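Local coordinates for probable porin (Pseudomonas aeruginosa, PDB 4FT6), which probably forms a water-filled beta-barrel channel of the OprD family that lets small solutes cross the bacterial outer membrane, at residues Gly61-Gly66 against Glu111-Glu116; Tyr96-Val101 against Pro133-Gly138; Gly115-Glu120 against Gly154-Leu159. One frame throughout, in Å; residues are numbered along the deposited sequence.

All three contacts surround the corner the chain turns at G115 and E116. Interaction 1 is partly buried: strands 58-71 and 110-114 both pair with 95-107, and their side chains meet across it through charged chains at one end and I65 with E116 at the other. Interactions 2 and 3 are buried. Interaction 2 is polar, bringing R98 of strand 95-107 to T135 and Q137, with E116 of interaction 1 binding all three. Interaction 3 shares G115 and E116 with interaction 1 but is purely apolar across its segments, M156 meeting L117 and P119. I65 also packs on L118, joining interaction 1 to segment 115-120.

Interaction 1. Residues Gly61-Gly66 against Glu111-Glu116; sequences GVELIG and ELKLGE. With C8E ((hydroxyethyloxy)tri(ethyloxy)octane), chain D.
E63 and K113 both carry CG anti to the carbonyl carbon (chi1 -66° and -73°), and from there the two long chains lean over strand 95-107, which pairs with both of their strands, and cross obliquely. The extended glutamate brings its carboxylate against the hydrocarbon part of the lysine: E63 OE2 lies 3.8 Å from K113 CE, and E63 OE1 is 4.0 Å from the same carbon. The ammonium itself looks the other way. A bend at chi4 of 53° swings K113 NZ to E111 on its own strand, where K113 NZ and E111 OE2 form a salt bridge of 2.8 Å whose hydrogen-bond geometry is weak. E63 OE2 stays 4.9 Å from K113 NZ and has its ionic partner in K104; E111 OE2 also bonds to the hydroxyl of Y53.

At the other end of the contact I65 sends its CD1 methyl to the backbone of E116, 3.9 Å from E116 O, and to the glutamate's own chain, 4.2 Å from E116 CG. G115, at the corner, adopts a backbone conformation in which a CB would collide with the preceding carbonyl oxygen. The E116 carboxylate turns away from I65, to R98, T135 and Q137, while the end of a detergent tail, C8E C1, lies 3.5 Å from E116 OE1. On the other side of strand 58-71, L64 packs on L99 and the detergent.

The chemistry is thus split: acids and lysines are sorted into pairs along and between neighbouring strands, which probably keeps E63 and E111 both ionised although E63 OE2 and E111 OE2 are only 5.5 Å apart.

Interaction 2. Residues Tyr96-Val101 against Pro133-Gly138; sequences YARLGV and PQTFQG. With C8E ((hydroxyethyloxy)tri(ethyloxy)octane), chain D; DMU (decyl-beta-D-maltopyranoside), chain F.
R98 and Q137 come at each other from opposite directions, and R98 NH2 ends within 3.3 Å of Q137 NE2. Both are donors, so this is proximity and not a hydrogen bond; the guanidinium and amide planes are turned 57° apart. T135 slides past the arginine, its OG1 3.9 Å from R98 NE. The arginine chain stretches out from CG to NE, with CG anti to the backbone N (chi1 -164°), and this carries the guanidinium from strand 95-107 over to strand 135-137.

What gathers the donors is the next shell. The carboxylate of E116 stands among them: R98 NE makes a salt bridge to E116 OE2, the hydroxyl of T135 bonds to that same oxygen, and Q137 NE2 bonds to E116 OE1. R98 NH1 is held in turn by the backbone carbonyl of S165, and Q137 OE1 probably pairs with the hydroxyl of S158.

Detergent covers the neighbouring backbone. L99 N donates to DMU O49 at 2.8 Å, and a C8E tail runs by G100 and V101, with V101 CG1 3.6 Å from C8E C5.

Three residues therefore share one buried acid. The guanidinium and the neutral donors would together favour an ionised E116. R98 through NE and Q137 through NE2 both bind that carboxylate, which probably helps to offset the closeness of R98 NH2 to Q137 NE2.

Interaction 3. Residues Gly115-Glu120 against Gly154-Leu159; sequences GELLPE and GQMRSL. With C8E ((hydroxyethyloxy)tri(ethyloxy)octane), chain D.
Beside M156, which meets L117 and P119 across the contact, strand 149-160 carries two flat groups that bind each other: the Q155 amide sits at the edge of the R157 guanidinium and in its plane. R157 NE and R157 NH2 both donate to Q155 OE1, at 2.7 Å and 2.6 Å, so one carbonyl oxygen receives a side-on pair. The amide's other end, NE2, is bound by D184. Neither group takes part across the contact.

M156 does the joining. Its CB does not aim at segment 115-120, but the bend at chi2 of 63° brings the methyl round, and M156 CE touches L117 at two places, 3.5 Å from L117 CD1 and 3.8 Å from L117 CB. The puckered ring of P119 offers its CG corner to the same methyl, P119 CG standing 3.9 Å from M156 CE. F136 and M140 pack against M156 and P119 as well, and M140 also against L117, closing a small apolar cluster.

The chain around the corner at 115-116 is already tied to neighbouring strands by backbone hydrogen bonds, G115 with G138, E116 with V101 and L117 with F136; M156 adds an apolar contact just after it. R157 and S158 both face Q137 on the adjoining strand, a classic beta bulge in strand 149-160, within the antiparallel strands of an OprD-family beta-barrel.

Interaction 1. Residues Gly61-Gly66 against Glu111-Glu116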
loop_
_atom_site.group_PDB
_atom_site.type_symbol
_atom_site.label_atom_id
_atom_site.label_comp_id
_atom_site.label_asym_id
_atom_site.label_seq_id
_atom_site.Cartn_x
_atom_site.Cartn_y
_atom_site.Cartn_z
ATOM N N GLY A 61 10.927 -23.890 -6.946
ATOM C CA GLY A 61 11.819 -22.766 -6.758
ATOM C C GLY A 61 11.722 -22.223 -5.341
ATOM O O GLY A 61 10.827 -22.595 -4.570
ATOM N N VAL A 62 12.642 -21.341 -4.981
ATOM C CA VAL A 62 12.575 -20.775 -3.649
ATOM C C VAL A 62 13.026 -19.331 -3.664
ATOM O O VAL A 62 13.935 -18.958 -4.413
ATOM C CB VAL A 62 13.365 -21.625 -2.613
ATOM C CG1 VAL A 62 14.876 -21.561 -2.865
ATOM C CG2 VAL A 62 13.010 -21.189 -1.198
ATOM N N GLU A 63 12.356 -18.525 -2.848
ATOM C CA GLU A 63 12.637 -17.104 -2.744
ATOM C C GLU A 63 12.991 -16.749 -1.296
ATOM O O GLU A 63 12.660 -17.485 -0.367
ATOM C CB GLU A 63 11.431 -16.290 -3.232
ATOM C CG GLU A 63 11.154 -16.460 -4.710
ATOM C CD GLU A 63 10.094 -15.496 -5.258
ATOM O OE1 GLU A 63 9.450 -14.748 -4.478
ATOM O OE2 GLU A 63 9.913 -15.501 -6.497
ATOM N N LEU A 64 13.659 -15.621 -1.108
ATOM C CA LEU A 64 14.070 -15.191 0.219
ATOM C C LEU A 64 13.829 -13.694 0.334
ATOM O O LEU A 64 14.165 -12.932 -0.584
ATOM C CB LEU A 64 15.556 -15.488 0.422
ATOM C CG LEU A 64 16.100 -15.538 1.845
ATOM C CD1 LEU A 64 15.670 -16.829 2.514
ATOM C CD2 LEU A 64 17.614 -15.434 1.833
ATOM N N ILE A 65 13.224 -13.266 1.437
ATOM C CA ILE A 65 13.091 -11.840 1.702
ATOM C C ILE A 65 13.806 -11.488 3.005
ATOM O O ILE A 65 13.505 -12.046 4.066
ATOM C CB ILE A 65 11.617 -11.399 1.753
ATOM C CG1 ILE A 65 10.913 -11.809 0.456
ATOM C CG2 ILE A 65 11.525 -9.892 1.976
ATOM C CD1 ILE A 65 9.448 -11.430 0.383
ATOM N N GLY A 66 14.778 -10.588 2.917
ATOM C CA GLY A 66 15.557 -10.205 4.079
ATOM C C GLY A 66 15.373 -8.721 4.344
ATOM O O GLY A 66 15.400 -7.893 3.409
ATOM N N GLU A 111 0.762 -20.741 -10.596
ATOM C CA GLU A 111 1.921 -20.580 -9.742
ATOM C C GLU A 111 1.510 -20.480 -8.279
ATOM O O GLU A 111 0.550 -19.783 -7.938
ATOM C CB GLU A 111 2.689 -19.338 -10.169
ATOM C CG GLU A 111 4.049 -19.193 -9.541
ATOM C CD GLU A 111 4.772 -17.938 -10.011
ATOM O OE1 GLU A 111 4.149 -17.118 -10.730
ATOM O OE2 GLU A 111 5.962 -17.769 -9.657
ATOM N N LEU A 112 2.233 -21.188 -7.415
ATOM C CA LEU A 112 1.911 -21.204 -5.999
ATOM C C LEU A 112 3.115 -20.741 -5.199
ATOM O O LEU A 112 4.219 -21.246 -5.408
ATOM C CB LEU A 112 1.532 -22.620 -5.578
ATOM C CG LEU A 112 1.262 -22.833 -4.089
ATOM C CD1 LEU A 112 -0.011 -22.086 -3.665
ATOM C CD2 LEU A 112 1.178 -24.331 -3.765
ATOM N N LYS A 113 2.919 -19.768 -4.309
ATOM C CA LYS A 113 3.986 -19.344 -3.400
ATOM C C LYS A 113 3.515 -19.461 -1.966
ATOM O O LYS A 113 2.398 -19.057 -1.637
ATOM C CB LYS A 113 4.419 -17.894 -3.643
ATOM C CG LYS A 113 5.227 -17.627 -4.900
ATOM C CD LYS A 113 5.617 -16.127 -5.009
ATOM C CE LYS A 113 6.108 -15.779 -6.413
ATOM N NZ LYS A 113 5.126 -16.212 -7.450
ATOM N N LEU A 114 4.387 -19.987 -1.113
ATOM C CA LEU A 114 4.085 -20.134 0.300
ATOM C C LEU A 114 5.198 -19.504 1.143
ATOM O O LEU A 114 6.334 -19.418 0.690
ATOM C CB LEU A 114 3.942 -21.613 0.628
ATOM C CG LEU A 114 2.881 -22.274 -0.250
ATOM C CD1 LEU A 114 3.346 -23.649 -0.686
ATOM C CD2 LEU A 114 1.574 -22.362 0.509
ATOM N N GLY A 115 4.877 -19.055 2.355
ATOM C CA GLY A 115 5.899 -18.559 3.253
ATOM C C GLY A 115 5.794 -17.064 3.460
ATOM O O GLY A 115 4.701 -16.546 3.721
ATOM N N GLU A 116 6.933 -16.378 3.356
ATOM C CA GLU A 116 6.971 -14.925 3.490
ATOM C C GLU A 116 6.484 -14.257 2.184
ATOM O O GLU A 116 7.076 -14.436 1.117
ATOM C CB GLU A 116 8.391 -14.459 3.865
ATOM C CG GLU A 116 8.518 -12.973 4.207
ATOM C CD GLU A 116 8.059 -12.636 5.628
ATOM O OE1 GLU A 116 7.268 -13.414 6.210
ATOM O OE2 GLU A 116 8.486 -11.585 6.177
HETATM C C1 C8E D . 8.447 -16.707 6.738
HETATM C C2 C8E D . 9.329 -17.879 6.291
HETATM C C3 C8E D . 9.894 -18.665 7.478
HETATM C C4 C8E D . 11.355 -18.350 7.791
HETATM C C5 C8E D . 12.280 -19.446 7.269
HETATM C C6 C8E D . 13.741 -19.302 7.681
HETATM C C7 C8E D . 14.658 -18.898 6.528
HETATM C C8 C8E D . 16.081 -19.389 6.792
HETATM O O9 C8E D . 16.911 -19.386 5.646
HETATM C C10 C8E D . 17.653 -18.195 5.470
HETATM C C11 C8E D . 19.157 -18.476 5.433
HETATM O O12 C8E D . 19.497 -19.470 4.488
HETATM C C13 C8E D . 20.814 -19.342 3.985
HETATM C C14 C8E D . 20.961 -20.059 2.646
HETATM O O15 C8E D . 20.979 -19.138 1.575
#

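Interaction 2. Residues Tyr96-Val101 against Pro133-Gly138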
loop_
_atom_site.group_PDB
_atom_site.type_symbol
_atom_site.label_atom_id
_atom_site.label_comp_id
_atom_site.label_asym_id
_atom_site.label_seq_id
_atom_site.Cartn_x
_atom_site.Cartn_y
_atom_site.Cartn_z
ATOM N N TYR A 96 16.324 -3.466 13.680
ATOM C CA TYR A 96 15.458 -4.634 13.606
ATOM C C TYR A 96 15.672 -5.336 12.271
ATOM O O TYR A 96 16.006 -4.706 11.260
ATOM C CB TYR A 96 13.993 -4.257 13.812
ATOM C CG TYR A 96 13.403 -3.304 12.776
ATOM C CD1 TYR A 96 13.912 -2.020 12.595
ATOM C CD2 TYR A 96 12.305 -3.680 12.008
ATOM C CE1 TYR A 96 13.352 -1.152 11.668
ATOM C CE2 TYR A 96 11.744 -2.817 11.077
ATOM C CZ TYR A 96 12.268 -1.557 10.914
ATOM O OH TYR A 96 11.711 -0.697 9.997
ATOM N N ALA A 97 15.500 -6.647 12.269
ATOM C CA ALA A 97 15.761 -7.414 11.068
ATOM C C ALA A 97 14.720 -8.497 10.934
ATOM O O ALA A 97 13.990 -8.813 11.887
ATOM C CB ALA A 97 17.155 -8.006 11.085
ATOM N N ARG A 98 14.625 -9.048 9.735
ATOM C CA ARG A 98 13.683 -10.121 9.499
ATOM C C ARG A 98 14.127 -10.919 8.282
ATOM O O ARG A 98 14.690 -10.371 7.326
ATOM C CB ARG A 98 12.288 -9.553 9.292
ATOM C CG ARG A 98 11.198 -10.581 9.428
ATOM C CD ARG A 98 9.814 -10.010 9.149
ATOM N NE ARG A 98 8.906 -11.118 8.868
ATOM C CZ ARG A 98 8.407 -11.916 9.800
ATOM N NH1 ARG A 98 8.704 -11.705 11.077
ATOM N NH2 ARG A 98 7.605 -12.915 9.454
ATOM N N LEU A 99 13.891 -12.220 8.319
ATOM C CA LEU A 99 14.284 -13.075 7.225
ATOM C C LEU A 99 13.209 -14.130 7.035
ATOM O O LEU A 99 12.909 -14.894 7.952
ATOM C CB LEU A 99 15.621 -13.731 7.540
ATOM C CG LEU A 99 16.301 -14.567 6.452
ATOM C CD1 LEU A 99 16.380 -13.772 5.157
ATOM C CD2 LEU A 99 17.705 -15.015 6.918
ATOM N N GLY A 100 12.603 -14.151 5.857
ATOM C CA GLY A 100 11.624 -15.172 5.555
ATOM C C GLY A 100 11.918 -15.877 4.244
ATOM O O GLY A 100 12.305 -15.245 3.248
ATOM N N VAL A 101 11.735 -17.191 4.240
ATOM C CA VAL A 101 11.914 -17.964 3.020
ATOM C C VAL A 101 10.545 -18.142 2.353
ATOM O O VAL A 101 9.515 -18.015 3.011
ATOM C CB VAL A 101 12.546 -19.340 3.328
ATOM C CG1 VAL A 101 11.495 -20.295 3.893
ATOM C CG2 VAL A 101 13.161 -19.931 2.086
ATOM N N PRO A 133 8.930 -3.019 4.032
ATOM C CA PRO A 133 7.579 -3.474 3.658
ATOM C C PRO A 133 6.900 -4.324 4.726
ATOM O O PRO A 133 7.545 -5.154 5.387
ATOM C CB PRO A 133 7.838 -4.375 2.444
ATOM C CG PRO A 133 9.245 -4.903 2.677
ATOM C CD PRO A 133 9.976 -3.709 3.254
ATOM N N GLN A 134 5.595 -4.125 4.871
ATOM C CA GLN A 134 4.721 -5.080 5.549
ATOM C C GLN A 134 4.812 -6.418 4.797
ATOM O O GLN A 134 4.939 -6.445 3.570
ATOM C CB GLN A 134 3.281 -4.559 5.472
ATOM C CG GLN A 134 2.255 -5.269 6.356
ATOM C CD GLN A 134 0.831 -4.734 6.144
ATOM O OE1 GLN A 134 0.367 -4.588 4.997
ATOM N NE2 GLN A 134 0.136 -4.429 7.246
ATOM N N THR A 135 4.757 -7.535 5.511
ATOM C CA THR A 135 4.728 -8.828 4.832
ATOM C C THR A 135 3.634 -9.692 5.406
ATOM O O THR A 135 3.183 -9.463 6.532
ATOM C CB THR A 135 6.054 -9.589 4.958
ATOM O OG1 THR A 135 6.499 -9.523 6.314
ATOM C CG2 THR A 135 7.117 -9.010 4.036
ATOM N N PHE A 136 3.213 -10.696 4.645
ATOM C CA PHE A 136 2.244 -11.627 5.185
ATOM C C PHE A 136 2.772 -13.064 5.208
ATOM O O PHE A 136 3.723 -13.406 4.501
ATOM C CB PHE A 136 0.958 -11.522 4.397
ATOM C CG PHE A 136 0.158 -10.316 4.737
ATOM C CD1 PHE A 136 0.516 -9.057 4.260
ATOM C CD2 PHE A 136 -0.948 -10.430 5.578
ATOM C CE1 PHE A 136 -0.239 -7.930 4.611
ATOM C CE2 PHE A 136 -1.705 -9.313 5.930
ATOM C CZ PHE A 136 -1.356 -8.069 5.445
ATOM N N GLN A 137 2.158 -13.908 6.026
ATOM C CA GLN A 137 2.573 -15.287 6.073
ATOM C C GLN A 137 1.411 -16.166 5.713
ATOM O O GLN A 137 0.381 -16.174 6.409
ATOM C CB GLN A 137 3.087 -15.676 7.461
ATOM C CG GLN A 137 4.408 -15.037 7.805
ATOM C CD GLN A 137 4.252 -13.570 8.113
ATOM O OE1 GLN A 137 3.434 -13.202 8.960
ATOM N NE2 GLN A 137 5.002 -12.713 7.407
ATOM N N GLY A 138 1.597 -16.932 4.642
ATOM C CA GLY A 138 0.602 -17.894 4.213
ATOM C C GLY A 138 0.963 -18.417 2.839
ATOM O O GLY A 138 2.127 -18.773 2.595
HETATM C C1 C8E D . 8.447 -16.707 6.738
HETATM C C2 C8E D . 9.329 -17.879 6.291
HETATM C C3 C8E D . 9.894 -18.665 7.478
HETATM C C4 C8E D . 11.355 -18.350 7.791
HETATM C C5 C8E D . 12.280 -19.446 7.269
HETATM C C6 C8E D . 13.741 -19.302 7.681
HETATM C C7 C8E D . 14.658 -18.898 6.528
HETATM C C8 C8E D . 16.081 -19.389 6.792
HETATM O O9 C8E D . 16.911 -19.386 5.646
HETATM C C10 C8E D . 17.653 -18.195 5.470
HETATM C C11 C8E D . 19.157 -18.476 5.433
HETATM O O12 C8E D . 19.497 -19.470 4.488
HETATM C C13 C8E D . 20.814 -19.342 3.985
HETATM C C14 C8E D . 20.961 -20.059 2.646
HETATM O O15 C8E D . 20.979 -19.138 1.575
HETATM C C1 DMU F . 13.291 -13.262 12.141
HETATM C C2 DMU F . 11.937 -13.192 12.947
HETATM C C3 DMU F . 12.186 -13.233 14.593
HETATM C C4 DMU F . 13.515 -12.478 14.969
HETATM O O5 DMU F . 14.553 -12.906 14.141
HETATM C C6 DMU F . 14.363 -12.459 12.824
HETATM O O7 DMU F . 11.026 -12.880 15.450
HETATM O O16 DMU F . 15.597 -12.447 12.113
HETATM C C18 DMU F . 16.736 -11.942 12.771
HETATM C C19 DMU F . 18.005 -12.130 11.943
HETATM C C22 DMU F . 17.748 -11.739 10.496
HETATM C C25 DMU F . 18.895 -12.257 9.632
HETATM C C28 DMU F . 19.557 -11.072 8.932
HETATM C C31 DMU F . 19.081 -11.026 7.483
HETATM C C34 DMU F . 18.977 -9.568 7.083
HETATM C C37 DMU F . 19.420 -9.389 5.651
HETATM C C40 DMU F . 19.030 -8.012 5.176
HETATM C C43 DMU F . 19.975 -7.606 4.086
HETATM O O49 DMU F . 13.007 -12.783 10.891
HETATM O O55 DMU F . 10.837 -13.990 12.365
HETATM C C57 DMU F . 13.816 -12.808 16.381
HETATM O O61 DMU F . 13.945 -14.188 16.452
HETATM C C5 DMU F . 8.639 -13.178 15.363
HETATM C C7 DMU F . 8.259 -13.398 16.776
HETATM C C8 DMU F . 8.775 -14.831 17.241
HETATM C C9 DMU F . 9.289 -15.665 15.979
HETATM O O1 DMU F . 10.363 -14.981 15.471
HETATM C C10 DMU F . 10.010 -13.725 15.018
HETATM O O2 DMU F . 9.771 -14.722 18.342
HETATM O O3 DMU F . 7.707 -13.751 14.525
HETATM O O4 DMU F . 6.904 -13.150 16.956
HETATM C C11 DMU F . 9.708 -17.095 16.217
HETATM O O6 DMU F . 10.222 -17.612 15.030
#

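Interaction 3. Residues Gly115-Glu120 against Gly154-Leu159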
loop_
_atom_site.group_PDB
_atom_site.type_symbol
_atom_site.label_atom_id
_atom_site.label_comp_id
_atom_site.label_asym_id
_atom_site.label_seq_id
_atom_site.Cartn_x
_atom_site.Cartn_y
_atom_site.Cartn_z
ATOM N N GLY A 115 4.877 -19.055 2.355
ATOM C CA GLY A 115 5.899 -18.559 3.253
ATOM C C GLY A 115 5.794 -17.064 3.460
ATOM O O GLY A 115 4.701 -16.546 3.721
ATOM N N GLU A 116 6.933 -16.378 3.356
ATOM C CA GLU A 116 6.971 -14.925 3.490
ATOM C C GLU A 116 6.484 -14.257 2.184
ATOM O O GLU A 116 7.076 -14.436 1.117
ATOM C CB GLU A 116 8.391 -14.459 3.865
ATOM C CG GLU A 116 8.518 -12.973 4.207
ATOM C CD GLU A 116 8.059 -12.636 5.628
ATOM O OE1 GLU A 116 7.268 -13.414 6.210
ATOM O OE2 GLU A 116 8.486 -11.585 6.177
ATOM N N LEU A 117 5.395 -13.500 2.262
ATOM C CA LEU A 117 4.786 -12.947 1.054
ATOM C C LEU A 117 4.653 -11.430 1.068
ATOM O O LEU A 117 4.514 -10.817 2.137
ATOM C CB LEU A 117 3.411 -13.572 0.828
ATOM C CG LEU A 117 3.498 -15.063 0.554
ATOM C CD1 LEU A 117 2.116 -15.717 0.555
ATOM C CD2 LEU A 117 4.227 -15.322 -0.768
ATOM N N LEU A 118 4.688 -10.846 -0.133
ATOM C CA LEU A 118 4.423 -9.419 -0.355
ATOM C C LEU A 118 3.183 -9.234 -1.242
ATOM O O LEU A 118 3.303 -8.817 -2.402
ATOM C CB LEU A 118 5.637 -8.747 -1.009
ATOM C CG LEU A 118 6.882 -8.569 -0.129
ATOM C CD1 LEU A 118 8.114 -8.334 -1.007
ATOM C CD2 LEU A 118 6.691 -7.412 0.891
ATOM N N PRO A 119 1.986 -9.540 -0.704
ATOM C CA PRO A 119 0.782 -9.475 -1.558
ATOM C C PRO A 119 0.398 -8.058 -1.954
ATOM O O PRO A 119 0.374 -7.158 -1.103
ATOM C CB PRO A 119 -0.336 -10.046 -0.661
ATOM C CG PRO A 119 0.142 -9.800 0.755
ATOM C CD PRO A 119 1.667 -9.947 0.680
ATOM N N GLU A 120 0.068 -7.865 -3.226
ATOM C CA GLU A 120 -0.486 -6.587 -3.661
ATOM C C GLU A 120 -1.870 -6.809 -4.262
ATOM O O GLU A 120 -2.044 -6.845 -5.475
ATOM C CB GLU A 120 0.470 -5.873 -4.627
ATOM C CG GLU A 120 1.671 -5.245 -3.950
ATOM C CD GLU A 120 2.656 -4.638 -4.935
ATOM O OE1 GLU A 120 3.668 -5.290 -5.262
ATOM O OE2 GLU A 120 2.421 -3.500 -5.384
ATOM N N GLY A 154 -5.984 -17.694 -2.047
ATOM C CA GLY A 154 -4.966 -17.827 -1.031
ATOM C C GLY A 154 -5.512 -17.714 0.379
ATOM O O GLY A 154 -6.689 -17.365 0.591
ATOM N N GLN A 155 -4.640 -18.012 1.341
ATOM C CA GLN A 155 -4.963 -17.892 2.752
ATOM C C GLN A 155 -3.765 -17.319 3.503
ATOM O O GLN A 155 -2.637 -17.797 3.362
ATOM C CB GLN A 155 -5.373 -19.259 3.345
ATOM C CG GLN A 155 -5.155 -19.376 4.849
ATOM C CD GLN A 155 -5.589 -20.720 5.431
ATOM O OE1 GLN A 155 -4.896 -21.295 6.283
ATOM N NE2 GLN A 155 -6.753 -21.209 5.000
ATOM N N MET A 156 -4.009 -16.290 4.302
ATOM C CA MET A 156 -2.959 -15.724 5.127
ATOM C C MET A 156 -3.265 -16.063 6.579
ATOM O O MET A 156 -4.438 -16.175 6.949
ATOM C CB MET A 156 -2.921 -14.208 4.942
ATOM C CG MET A 156 -1.706 -13.714 4.210
ATOM S SD MET A 156 -1.633 -14.339 2.546
ATOM C CE MET A 156 -0.199 -13.524 1.891
ATOM N N ARG A 157 -2.226 -16.238 7.396
ATOM C CA ARG A 157 -2.411 -16.574 8.812
ATOM C C ARG A 157 -1.896 -15.520 9.764
ATOM O O ARG A 157 -2.428 -15.364 10.864
ATOM C CB ARG A 157 -1.759 -17.915 9.136
ATOM C CG ARG A 157 -2.269 -18.981 8.222
ATOM C CD ARG A 157 -1.963 -20.362 8.684
ATOM N NE ARG A 157 -2.896 -21.261 8.027
ATOM C CZ ARG A 157 -3.034 -22.545 8.316
ATOM N NH1 ARG A 157 -2.292 -23.098 9.264
ATOM N NH2 ARG A 157 -3.931 -23.265 7.653
ATOM N N SER A 158 -0.862 -14.804 9.337
ATOM C CA SER A 158 -0.277 -13.755 10.145
ATOM C C SER A 158 0.358 -12.684 9.265
ATOM O O SER A 158 0.544 -12.876 8.057
ATOM C CB SER A 158 0.809 -14.340 11.009
ATOM O OG SER A 158 1.924 -14.573 10.178
ATOM N N LEU A 159 0.696 -11.557 9.883
ATOM C CA LEU A 159 1.394 -10.491 9.184
ATOM C C LEU A 159 2.582 -10.015 10.011
ATOM O O LEU A 159 2.658 -10.281 11.211
ATOM C CB LEU A 159 0.448 -9.323 8.906
ATOM C CG LEU A 159 -0.232 -8.623 10.094
ATOM C CD1 LEU A 159 0.697 -7.676 10.870
ATOM C CD2 LEU A 159 -1.458 -7.849 9.601
HETATM C C1 C8E D . 8.447 -16.707 6.738
HETATM C C2 C8E D . 9.329 -17.879 6.291
HETATM C C3 C8E D . 9.894 -18.665 7.478
HETATM C C4 C8E D . 11.355 -18.350 7.791
HETATM C C5 C8E D . 12.280 -19.446 7.269
HETATM C C6 C8E D . 13.741 -19.302 7.681
HETATM C C7 C8E D . 14.658 -18.898 6.528
HETATM C C8 C8E D . 16.081 -19.389 6.792
HETATM O O9 C8E D . 16.911 -19.386 5.646
HETATM C C10 C8E D . 17.653 -18.195 5.470
HETATM C C11 C8E D . 19.157 -18.476 5.433
HETATM O O12 C8E D . 19.497 -19.470 4.488
HETATM C C13 C8E D . 20.814 -19.342 3.985
HETATM C C14 C8E D . 20.961 -20.059 2.646
HETATM O O15 C8E D . 20.979 -19.138 1.575
#